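Local atomic coordinates of COG0778: Nitroreductase (PDB entry 2B67), a protein that binds flavin mononucleotide and, as a member of the nitroreductase family, probably catalyses flavin-dependent reduction of its substrates with electrons from a reduced nicotinamide cofactor. Residues K11-T16 with S192-V197; P47-V52 with D172-E177; F82-T85 with K89-R92. One frame throughout, in Å; residues are numbered along the deposited sequence. Where two conformers were deposited one is given.

Contact 1: residues K11-T16 with S192-V197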
# COMPACT_ATOMS: atom_id res chain seq x y z
N LYS A 11 -5.88 -7.95 13.55
CA LYS A 11 -6.89 -7.60 14.55
C LYS A 11 -6.29 -6.75 15.66
O LYS A 11 -7.01 -6.03 16.34
CB LYS A 11 -7.59 -8.84 15.09
CG LYS A 11 -8.77 -9.33 14.24
CD LYS A 11 -9.75 -10.13 15.12
CE LYS A 11 -10.19 -11.45 14.49
NZ LYS A 11 -10.05 -12.56 15.49
N LYS A 12 -4.98 -6.80 15.83
CA LYS A 12 -4.40 -5.87 16.79
C LYS A 12 -3.83 -4.56 16.26
O LYS A 12 -3.39 -3.75 17.06
CB LYS A 12 -3.45 -6.57 17.76
CG LYS A 12 -2.37 -7.33 17.16
CD LYS A 12 -2.03 -8.49 18.12
CE LYS A 12 -0.55 -8.73 18.15
NZ LYS A 12 -0.32 -10.16 18.44
N ARG A 13 -3.84 -4.35 14.94
CA ARG A 13 -3.46 -3.05 14.39
C ARG A 13 -4.67 -2.11 14.54
O ARG A 13 -5.76 -2.43 14.10
CB ARG A 13 -3.02 -3.15 12.93
CG ARG A 13 -2.46 -1.83 12.37
CD ARG A 13 -2.93 -1.50 10.97
NE ARG A 13 -4.33 -1.81 10.70
CZ ARG A 13 -5.36 -0.98 10.86
NH1 ARG A 13 -5.19 0.25 11.32
NH2 ARG A 13 -6.59 -1.39 10.54
N HIS A 14 -4.48 -0.96 15.16
CA HIS A 14 -5.54 0.04 15.25
C HIS A 14 -4.97 1.40 14.88
O HIS A 14 -3.76 1.60 14.95
CB HIS A 14 -6.15 0.06 16.68
CG HIS A 14 -6.85 -1.22 17.05
ND1 HIS A 14 -6.32 -2.14 17.94
CD2 HIS A 14 -8.04 -1.74 16.65
CE1 HIS A 14 -7.14 -3.17 18.06
NE2 HIS A 14 -8.20 -2.95 17.29
N ALA A 15 -5.83 2.32 14.48
CA ALA A 15 -5.43 3.70 14.27
C ALA A 15 -5.23 4.32 15.66
O ALA A 15 -6.21 4.62 16.35
CB ALA A 15 -6.50 4.47 13.50
N THR A 16 -3.99 4.48 16.06
CA THR A 16 -3.66 4.98 17.40
C THR A 16 -3.55 6.52 17.41
O THR A 16 -2.76 7.10 16.66
CB THR A 16 -2.34 4.37 17.92
OG1 THR A 16 -2.40 2.94 17.76
CG2 THR A 16 -2.09 4.71 19.37
N SER A 192 -12.58 -0.69 13.79
CA SER A 192 -13.46 0.18 13.03
C SER A 192 -14.20 -0.63 11.99
O SER A 192 -13.86 -1.79 11.71
CB SER A 192 -12.68 1.32 12.38
OG SER A 192 -11.59 0.79 11.65
N TYR A 193 -15.21 -0.02 11.41
CA TYR A 193 -16.12 -0.67 10.50
C TYR A 193 -15.48 -1.06 9.16
O TYR A 193 -14.76 -0.28 8.56
CB TYR A 193 -17.33 0.24 10.24
CG TYR A 193 -18.31 -0.40 9.30
CD1 TYR A 193 -18.34 -0.03 7.95
CD2 TYR A 193 -19.15 -1.43 9.74
CE1 TYR A 193 -19.23 -0.64 7.07
CE2 TYR A 193 -20.03 -2.05 8.87
CZ TYR A 193 -20.07 -1.66 7.55
OH TYR A 193 -20.93 -2.27 6.69
N ARG A 194 -15.77 -2.27 8.69
CA ARG A 194 -15.41 -2.67 7.34
C ARG A 194 -16.66 -3.21 6.66
O ARG A 194 -17.41 -3.95 7.28
CB ARG A 194 -14.33 -3.75 7.34
CG ARG A 194 -12.97 -3.29 7.87
CD ARG A 194 -12.38 -2.13 7.03
NE ARG A 194 -11.03 -1.86 7.52
CZ ARG A 194 -10.74 -1.08 8.56
NH1 ARG A 194 -9.48 -0.95 8.94
NH2 ARG A 194 -11.71 -0.43 9.21
N LEU A 195 -16.85 -2.84 5.40
CA LEU A 195 -17.94 -3.40 4.58
C LEU A 195 -17.92 -4.93 4.57
O LEU A 195 -16.86 -5.54 4.62
CB LEU A 195 -17.82 -2.90 3.15
CG LEU A 195 -18.06 -1.41 2.93
CD1 LEU A 195 -17.43 -1.02 1.58
CD2 LEU A 195 -19.57 -1.06 2.98
N PRO A 196 -19.11 -5.56 4.50
CA PRO A 196 -19.10 -7.04 4.39
C PRO A 196 -18.35 -7.48 3.14
O PRO A 196 -18.48 -6.85 2.10
CB PRO A 196 -20.60 -7.43 4.33
CG PRO A 196 -21.39 -6.15 4.26
CD PRO A 196 -20.46 -4.97 4.50
N VAL A 197 -17.54 -8.53 3.25
CA VAL A 197 -16.65 -8.93 2.14
C VAL A 197 -17.38 -9.16 0.80
O VAL A 197 -16.94 -8.68 -0.25
CB VAL A 197 -15.68 -10.09 2.55
CG1 VAL A 197 -16.41 -11.40 2.82
CG2 VAL A 197 -14.60 -10.29 1.54
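The guanidinium groups of R13 and R194 meet edge to edge, with R13 NH2 3.3 Å from R194 NH1 and the two planes 32° apart. Both atoms are donors, so no hydrogen bond joins them; what gathers them is the flavin mononucleotide, whose phosphate oxygens O3P and O1P pair with R13 NH1 and R194 NH1 respectively. L38 O of the second subunit accepts from both R13 NH2 and R194 NH1. R13 sets out with CG anti to the backbone N (chi1 -173°), then bends at chi2 and chi3, which brings NH2 to the edge of the R194 head; the two side chains run at about a right angle.

The tightly packed side is that of R13, buried against M140, V143 and T147 of helix 124-148 and against P40 of the second subunit. R194, like S192 and H14, is partly exposed. Its NH2 donates to S192 OG at 2.7 Å and to Y193 O at 3.1 Å, both acceptors lying close to the guanidinium plane, although the donor stands above the carbonyl plane of Y193. These two bonds fix the rotation of the group. A15 N and S192 OG also bond to the cofactor, and the arrangement is the phosphate end of a nitroreductase-family FMN pocket, built at the dimer interface.

Contact 2: residues P47-V52 with D172-E177. With ACY (acetic acid), chain F.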
# COMPACT_ATOMS: atom_id res chain seq x y z
N PRO A 47 10.94 2.95 -4.26
CA PRO A 47 11.20 4.37 -4.45
C PRO A 47 10.91 5.19 -3.20
O PRO A 47 10.22 6.20 -3.29
CB PRO A 47 10.23 4.74 -5.58
CG PRO A 47 9.00 3.86 -5.30
CD PRO A 47 9.58 2.57 -4.73
N TRP A 48 11.43 4.76 -2.06
CA TRP A 48 10.97 5.26 -0.75
C TRP A 48 12.10 5.73 0.13
O TRP A 48 13.26 5.27 0.01
CB TRP A 48 10.15 4.19 0.01
CG TRP A 48 10.65 2.77 -0.04
CD1 TRP A 48 11.84 2.27 0.48
CD2 TRP A 48 9.96 1.64 -0.57
NE1 TRP A 48 11.93 0.91 0.26
CE2 TRP A 48 10.78 0.50 -0.39
CE3 TRP A 48 8.72 1.48 -1.21
CZ2 TRP A 48 10.39 -0.78 -0.79
CZ3 TRP A 48 8.34 0.21 -1.62
CH2 TRP A 48 9.17 -0.90 -1.41
N LYS A 49 11.76 6.65 1.01
CA LYS A 49 12.72 7.23 1.96
C LYS A 49 11.98 7.47 3.27
O LYS A 49 10.92 8.10 3.28
CB LYS A 49 13.33 8.54 1.45
CG LYS A 49 14.34 9.12 2.47
CD LYS A 49 14.66 10.62 2.29
CE LYS A 49 15.62 10.81 1.12
NZ LYS A 49 16.98 10.24 1.41
N PHE A 50 12.52 6.92 4.34
CA PHE A 50 11.92 6.99 5.69
C PHE A 50 12.64 8.03 6.54
O PHE A 50 13.85 7.91 6.85
CB PHE A 50 11.95 5.62 6.36
CG PHE A 50 11.15 4.57 5.65
CD1 PHE A 50 11.65 3.94 4.50
CD2 PHE A 50 9.86 4.23 6.11
CE1 PHE A 50 10.88 2.99 3.81
CE2 PHE A 50 9.11 3.27 5.47
CZ PHE A 50 9.59 2.65 4.32
N VAL A 51 11.92 9.08 6.90
CA VAL A 51 12.52 10.11 7.73
C VAL A 51 12.00 9.93 9.17
O VAL A 51 10.84 10.22 9.45
CB VAL A 51 12.26 11.54 7.16
CG1 VAL A 51 12.94 12.56 8.05
CG2 VAL A 51 12.82 11.65 5.71
N VAL A 52 12.87 9.41 10.04
CA VAL A 52 12.52 9.17 11.43
C VAL A 52 12.68 10.44 12.28
O VAL A 52 13.80 10.91 12.55
CB VAL A 52 13.32 7.98 12.01
CG1 VAL A 52 12.98 7.75 13.44
CG2 VAL A 52 13.06 6.72 11.17
N ASP A 172 14.08 18.30 -2.37
CA ASP A 172 12.80 18.43 -3.05
C ASP A 172 12.51 17.31 -4.06
O ASP A 172 11.35 17.10 -4.48
CB ASP A 172 12.71 19.78 -3.77
CG ASP A 172 12.50 20.95 -2.82
OD1 ASP A 172 12.01 20.76 -1.68
OD2 ASP A 172 12.84 22.08 -3.21
N ARG A 173 13.58 16.62 -4.47
CA ARG A 173 13.46 15.40 -5.28
C ARG A 173 12.49 14.40 -4.57
O ARG A 173 11.79 13.68 -5.22
CB ARG A 173 14.86 14.79 -5.51
CG ARG A 173 14.86 13.37 -6.09
CD ARG A 173 16.30 12.87 -6.27
NE ARG A 173 16.36 11.40 -6.32
CZ ARG A 173 17.48 10.68 -6.20
NH1 ARG A 173 17.42 9.35 -6.22
NH2 ARG A 173 18.67 11.27 -6.06
N PHE A 174 12.47 14.41 -3.24
CA PHE A 174 11.60 13.53 -2.45
C PHE A 174 10.31 14.25 -2.05
O PHE A 174 10.36 15.34 -1.45
CB PHE A 174 12.38 13.03 -1.23
CG PHE A 174 13.51 12.15 -1.62
CD1 PHE A 174 14.78 12.69 -1.85
CD2 PHE A 174 13.28 10.78 -1.87
CE1 PHE A 174 15.86 11.84 -2.31
CE2 PHE A 174 14.33 9.94 -2.32
CZ PHE A 174 15.61 10.47 -2.55
N ARG A 175 9.15 13.68 -2.39
CA ARG A 175 7.89 14.28 -1.96
C ARG A 175 7.26 13.52 -0.80
O ARG A 175 7.34 12.27 -0.74
CB ARG A 175 6.89 14.40 -3.11
CG ARG A 175 6.41 13.08 -3.61
CD ARG A 175 5.20 13.24 -4.52
NE ARG A 175 4.43 12.00 -4.64
CZ ARG A 175 3.47 11.79 -5.56
NH1 ARG A 175 2.82 10.63 -5.61
NH2 ARG A 175 3.21 12.74 -6.47
N PRO A 176 6.70 14.26 0.16
CA PRO A 176 6.11 13.59 1.31
C PRO A 176 4.81 12.90 0.90
O PRO A 176 4.00 13.46 0.16
CB PRO A 176 5.88 14.73 2.32
CG PRO A 176 5.85 15.99 1.50
CD PRO A 176 6.66 15.73 0.26
N GLU A 177 4.65 11.66 1.32
CA GLU A 177 3.39 10.95 1.03
C GLU A 177 2.45 10.87 2.24
O GLU A 177 1.23 11.04 2.09
CB GLU A 177 3.68 9.53 0.52
CG GLU A 177 4.46 9.52 -0.83
CD GLU A 177 3.60 9.82 -2.05
OE1 GLU A 177 2.38 10.05 -1.93
OE2 GLU A 177 4.16 9.83 -3.15
C ACY F . 19.13 9.75 -1.57
O ACY F . 18.87 10.61 -0.71
OXT ACY F . 18.69 8.58 -1.55
CH3 ACY F . 20.03 10.15 -2.71
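E177 OE2 is gripped by three donors or hydroxyls: R175 holds it side-on with NE, at 2.6 Å, and with NH1, and T83 OG1 is hydrogen-bonded to the same oxygen. Earlier on the same segment, the ring of F174 carries the contact with K49, which lies over one of its faces. K49 CE stands 3.4 Å from the F174 ring centroid, only 5° off the normal, in a CH-pi contact that places the methylene over the middle of the ring. NZ follows at 4.4 Å from that centroid as a cation-pi partner, and K49 CB lies 4.0 Å from F174 CD2. Bends at chi3 (-77°) and chi4 (-67°) fold the end of the chain down onto the ring.

Strands 48-53 and 174-183 are not neighbours in the antiparallel sheet: strand 77-84 runs between them, bonding to K49 through F82 and to R175 through T83. The contact therefore reaches over the middle strand. R173 CG lies against the opposite face of F174, offset toward the rim, so the phenyl ring is sandwiched between the methylene parts of K49 and R173. K49 NZ donates a 2.9 Å hydrogen bond to O of an acetic acid molecule, probably taken from the crystallisation liquor, which K93 NZ also holds.

Contact 3: residues F82-T85 with K89-R92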
# COMPACT_ATOMS: atom_id res chain seq x y z
N PHE A 82 8.58 9.44 2.42
CA PHE A 82 8.76 10.19 1.15
C PHE A 82 8.91 9.18 -0.00
O PHE A 82 9.33 8.03 0.20
CB PHE A 82 10.06 11.04 1.18
CG PHE A 82 9.99 12.26 2.07
CD1 PHE A 82 10.04 12.13 3.46
CD2 PHE A 82 9.84 13.53 1.52
CE1 PHE A 82 9.97 13.25 4.27
CE2 PHE A 82 9.78 14.66 2.32
CZ PHE A 82 9.85 14.51 3.71
N THR A 83 8.60 9.63 -1.21
CA THR A 83 8.89 8.83 -2.38
C THR A 83 9.76 9.65 -3.32
O THR A 83 9.71 10.89 -3.31
CB THR A 83 7.61 8.41 -3.10
OG1 THR A 83 6.81 9.58 -3.30
CG2 THR A 83 6.81 7.41 -2.26
N ASP A 84 10.53 8.94 -4.14
CA ASP A 84 11.49 9.50 -5.08
C ASP A 84 10.83 9.92 -6.36
O ASP A 84 10.46 9.07 -7.18
CB ASP A 84 12.56 8.43 -5.41
CG ASP A 84 13.88 9.03 -5.90
OD1 ASP A 84 13.87 10.15 -6.46
OD2 ASP A 84 14.92 8.34 -5.75
N THR A 85 10.71 11.22 -6.58
CA THR A 85 10.08 11.70 -7.78
C THR A 85 10.98 11.58 -9.02
O THR A 85 10.49 11.73 -10.12
CB THR A 85 9.60 13.15 -7.67
OG1 THR A 85 10.76 14.00 -7.55
CG2 THR A 85 8.65 13.32 -6.43
N LYS A 89 16.71 8.42 -11.64
CA LYS A 89 17.72 8.36 -10.58
C LYS A 89 17.52 7.21 -9.57
O LYS A 89 18.49 6.68 -9.07
CB LYS A 89 17.81 9.67 -9.85
CG LYS A 89 18.56 10.76 -10.66
CD LYS A 89 18.91 11.92 -9.77
CE LYS A 89 19.23 13.18 -10.59
NZ LYS A 89 20.67 13.18 -10.95
N ARG A 90 16.26 6.86 -9.28
CA ARG A 90 15.94 5.76 -8.35
C ARG A 90 16.39 4.42 -8.94
O ARG A 90 17.02 3.62 -8.23
CB ARG A 90 14.44 5.77 -7.99
CG ARG A 90 13.91 4.51 -7.22
CD ARG A 90 14.61 4.23 -5.87
NE ARG A 90 14.90 5.42 -5.08
CZ ARG A 90 15.11 5.48 -3.75
NH1 ARG A 90 15.01 4.41 -2.94
NH2 ARG A 90 15.40 6.67 -3.23
N ALA A 91 16.10 4.18 -10.23
CA ALA A 91 16.57 2.96 -10.89
C ALA A 91 18.08 2.89 -10.87
O ALA A 91 18.66 1.83 -10.60
CB ALA A 91 16.07 2.88 -12.34
N ARG A 92 18.73 4.02 -11.14
CA ARG A 92 20.18 4.05 -11.23
C ARG A 92 20.81 3.81 -9.87
O ARG A 92 21.83 3.12 -9.76
CB ARG A 92 20.66 5.36 -11.84
CG ARG A 92 20.52 5.41 -13.35
CD ARG A 92 21.05 6.72 -13.90
NE ARG A 92 21.67 6.55 -15.21
CZ ARG A 92 22.95 6.80 -15.49
NH1 ARG A 92 23.78 7.25 -14.54
NH2 ARG A 92 23.41 6.61 -16.73
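A buried salt bridge ties the end of strand 77-84 to the first turn of helix 87-98, across the short connection that leads from one into the other. D84 and R90 carry it. R90 takes hold side-on, NE and NH2 both directed at the single oxygen OD2 of D84. The bond from R90 NE to D84 OD2 is 3.0 Å long with an N-H...O angle of 155°, and it uses the anti lone pair of OD2, away from the other oxygen. From R90 NH2 to D84 OD2 the distance is 3.1 Å, and the approach is on the same anti side but tilted well out of the carboxylate plane.

The oxygen lies near the plane of the guanidinium, at its edge, while the carboxylate plane is turned 86° against it. With the planes this far from parallel, both donors converge on one oxygen. Bent at chi2 (59°) and chi3, the R90 chain turns NE and NH2 back toward OD2. Nearer the helix backbone, R90 CB lies 3.4 Å from D84 OD2.

A second cation shares the load, since R173 NH1 forms a salt bridge with the same OD2; two arginines would be expected to favour the ionised carboxylate. D84 OD1 meanwhile accepts from D86 N in the connection. F174, on the neighbouring strand 174-183, packs against both D84 and R90, P47, just ahead of strand 48-53, also touches R90, and L195 of the second subunit reaches R90 from across the interface.

In the fold
Contacts 2 and 3 belong to one region, with centres 9 Å apart: strand 77-84, which supplies D84, is the middle strand that contact 2 spans. They touch through R173 O and T85 OG1, 2.6 Å apart, and through R173, which serves both. Contact 1 stands apart, its centre 27 Å from contact 2 and 32 Å from contact 3, on the other side of the chain's centre from the latter. Contact 3 is buried and pairs opposite charges; contact 2 is partly buried, a lysine on an aromatic face; contact 1, partly buried in the cofactor site, brings like charges together around a phosphate. All three meet the second subunit.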